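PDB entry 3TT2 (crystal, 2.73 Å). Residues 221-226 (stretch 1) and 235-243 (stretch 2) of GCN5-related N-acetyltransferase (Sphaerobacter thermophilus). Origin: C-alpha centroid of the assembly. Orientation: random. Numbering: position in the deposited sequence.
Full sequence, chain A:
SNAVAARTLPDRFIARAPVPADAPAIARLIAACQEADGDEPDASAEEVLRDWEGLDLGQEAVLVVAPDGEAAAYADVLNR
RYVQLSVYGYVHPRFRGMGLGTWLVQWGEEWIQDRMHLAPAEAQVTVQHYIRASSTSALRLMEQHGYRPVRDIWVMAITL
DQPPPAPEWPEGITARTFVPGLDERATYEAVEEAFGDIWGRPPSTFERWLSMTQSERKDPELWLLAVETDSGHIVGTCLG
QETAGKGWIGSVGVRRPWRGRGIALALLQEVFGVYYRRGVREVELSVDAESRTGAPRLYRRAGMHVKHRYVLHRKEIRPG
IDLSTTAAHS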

# COMPACT_ATOMS: atom_id res chain seq x y z
N GLU A 221 17.81 -10.64 7.18
CA GLU A 221 18.17 -9.83 8.34
C GLU A 221 16.95 -9.06 8.86
O GLU A 221 16.80 -8.85 10.07
CB GLU A 221 19.26 -8.85 7.91
CG GLU A 221 20.50 -8.69 8.81
CD GLU A 221 21.49 -7.64 8.25
OE1 GLU A 221 22.44 -8.02 7.53
OE2 GLU A 221 21.32 -6.42 8.53
N LEU A 222 16.09 -8.65 7.92
CA LEU A 222 14.90 -7.85 8.19
C LEU A 222 13.58 -8.66 8.35
O LEU A 222 12.49 -8.08 8.50
CB LEU A 222 14.72 -6.83 7.05
CG LEU A 222 15.83 -5.84 6.67
CD1 LEU A 222 15.42 -5.04 5.44
CD2 LEU A 222 16.16 -4.91 7.81
N TRP A 223 13.67 -9.99 8.29
CA TRP A 223 12.51 -10.80 8.61
C TRP A 223 12.62 -11.38 10.01
O TRP A 223 13.36 -12.34 10.24
CB TRP A 223 12.36 -11.93 7.61
CG TRP A 223 11.69 -11.51 6.39
CD1 TRP A 223 11.66 -10.26 5.86
CD2 TRP A 223 10.90 -12.34 5.53
NE1 TRP A 223 10.91 -10.26 4.71
CE2 TRP A 223 10.43 -11.52 4.49
CE3 TRP A 223 10.55 -13.69 5.55
CZ2 TRP A 223 9.63 -12.01 3.46
CZ3 TRP A 223 9.75 -14.18 4.52
CH2 TRP A 223 9.30 -13.34 3.50
N LEU A 224 11.83 -10.85 10.93
CA LEU A 224 11.89 -11.28 12.31
C LEU A 224 10.67 -12.09 12.68
O LEU A 224 9.56 -11.80 12.25
CB LEU A 224 12.02 -10.11 13.26
CG LEU A 224 13.25 -9.23 13.04
CD1 LEU A 224 13.25 -8.25 14.16
CD2 LEU A 224 14.49 -10.05 13.09
N LEU A 225 10.91 -13.10 13.49
CA LEU A 225 9.88 -13.98 13.97
C LEU A 225 9.92 -13.93 15.50
O LEU A 225 10.98 -14.07 16.09
CB LEU A 225 10.17 -15.40 13.50
CG LEU A 225 10.57 -15.62 12.04
CD1 LEU A 225 10.71 -17.11 11.76
CD2 LEU A 225 9.58 -14.99 11.10
N ALA A 226 8.77 -13.70 16.13
CA ALA A 226 8.68 -13.94 17.56
C ALA A 226 8.45 -15.44 17.75
O ALA A 226 7.54 -16.03 17.17
CB ALA A 226 7.59 -13.13 18.19
N VAL A 235 5.10 -17.33 16.98
CA VAL A 235 3.91 -16.68 17.51
C VAL A 235 3.66 -15.30 16.90
O VAL A 235 2.62 -14.69 17.15
CB VAL A 235 3.96 -16.53 19.05
CG1 VAL A 235 4.30 -17.86 19.68
CG2 VAL A 235 4.95 -15.44 19.47
N GLY A 236 4.58 -14.83 16.07
CA GLY A 236 4.48 -13.47 15.56
C GLY A 236 5.50 -13.24 14.47
O GLY A 236 6.49 -13.95 14.41
N THR A 237 5.27 -12.25 13.61
CA THR A 237 6.22 -11.92 12.54
C THR A 237 6.25 -10.43 12.31
O THR A 237 5.25 -9.74 12.50
CB THR A 237 5.84 -12.57 11.18
OG1 THR A 237 4.59 -12.04 10.73
CG2 THR A 237 5.75 -14.11 11.28
N CYS A 238 7.43 -9.94 11.94
CA CYS A 238 7.55 -8.64 11.36
C CYS A 238 8.46 -8.78 10.15
O CYS A 238 9.66 -8.99 10.30
CB CYS A 238 8.20 -7.71 12.37
SG CYS A 238 8.13 -5.97 11.99
N LEU A 239 7.91 -8.60 8.96
CA LEU A 239 8.71 -8.82 7.78
C LEU A 239 8.97 -7.49 7.11
O LEU A 239 8.11 -6.91 6.44
CB LEU A 239 8.00 -9.78 6.85
CG LEU A 239 7.35 -10.98 7.56
CD1 LEU A 239 6.59 -11.87 6.59
CD2 LEU A 239 8.38 -11.81 8.33
N GLY A 240 10.21 -7.04 7.26
CA GLY A 240 10.64 -5.78 6.70
C GLY A 240 11.34 -6.02 5.38
O GLY A 240 11.74 -7.15 5.04
N GLN A 241 11.46 -4.95 4.62
CA GLN A 241 12.23 -4.97 3.40
C GLN A 241 12.92 -3.63 3.27
O GLN A 241 12.55 -2.67 3.94
CB GLN A 241 11.33 -5.24 2.21
CG GLN A 241 10.27 -4.20 2.08
CD GLN A 241 9.36 -4.45 0.91
OE1 GLN A 241 8.42 -5.24 0.99
NE2 GLN A 241 9.62 -3.75 -0.19
N GLU A 242 13.92 -3.55 2.40
CA GLU A 242 14.59 -2.29 2.11
C GLU A 242 14.50 -1.95 0.62
O GLU A 242 14.95 -2.70 -0.24
CB GLU A 242 16.06 -2.37 2.52
CG GLU A 242 16.72 -1.03 2.54
CD GLU A 242 18.20 -1.08 2.19
OE1 GLU A 242 18.98 -1.70 2.96
OE2 GLU A 242 18.57 -0.50 1.15
N THR A 243 13.91 -0.81 0.31
CA THR A 243 13.87 -0.39 -1.08
C THR A 243 14.42 1.02 -1.24
O THR A 243 13.93 1.95 -0.60
CB THR A 243 12.45 -0.45 -1.66
OG1 THR A 243 11.98 -1.80 -1.64
CG2 THR A 243 12.43 0.06 -3.08

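Antiparallel β-strands satisfy their polar backbone by alternation: pairs of residues that exchange two hydrogen bonds take turns with pairs that exchange none, and two strands of this acetyltransferase illustrate the rule well. Strand 223-226 runs against strand 235-243, their directions 166° apart, in a register that sets W223 opposite L239, L224 opposite C238, L225 opposite T237 and A226 opposite G236.

The central pair is the textbook case. L224 N donates to C238 O at 2.9 Å, and C238 N returns the bond to L224 O at 2.8 Å; both are nearly straight, with angles at hydrogen of 168° and 169°. One residue thus has both its donor and its acceptor met by a single partner. Two positions along, the pattern repeats with less symmetry. A226 N donates to G236 O at 2.9 Å, but the return bond from G236 N to A226 O is weak, at 3.4 Å and 129°. A226 O is better served by V235 N, at 2.8 Å and 148°, so this carbonyl accepts from two successive amides. At the other end the ladder reaches past the strand into the 3-10 segment, where L222 O accepts from G240 N at 2.8 Å.

The intervening pairs bring their CA atoms closer, to 4.4 Å for both W223–L239 and L225–T237, against 5.2 Å for L224–C238. Here α-carbons approach carbonyls that already accept an amide hydrogen: T237 CA lies 3.4 Å from L224 O, and L225 CA lies 3.4 Å from G236 O. These CA-H...O contacts supplement the conventional bonds.

Side chains follow the same alternation. W223, L225, T237 and L239 share one face of the sheet. L239 CB sits over the five-membered ring of W223, 3.7 Å from its centroid and only 12° off the normal, a CH-π contact in which an aliphatic methylene packs against the π face, largely through dispersion. L239 CD2 adds apolar contacts with W223 CD2 at 3.8 Å and L225 CD2 at 4.4 Å, while G240 O lies at the edge of the indole, 3.2 Å from W223 CD1. On the other face, beside L224 and C238, A226 meets a glycine; an ideal CB on G236 would lie just 3.4 Å from A226 CB, a tight fit. A226 CB instead packs against V235 CG2 at 3.7 Å. Beyond the paired residues, L222 CD1 reaches within 3.6 Å of Q241 C, extending apolar cover along the backbone of the facing strand.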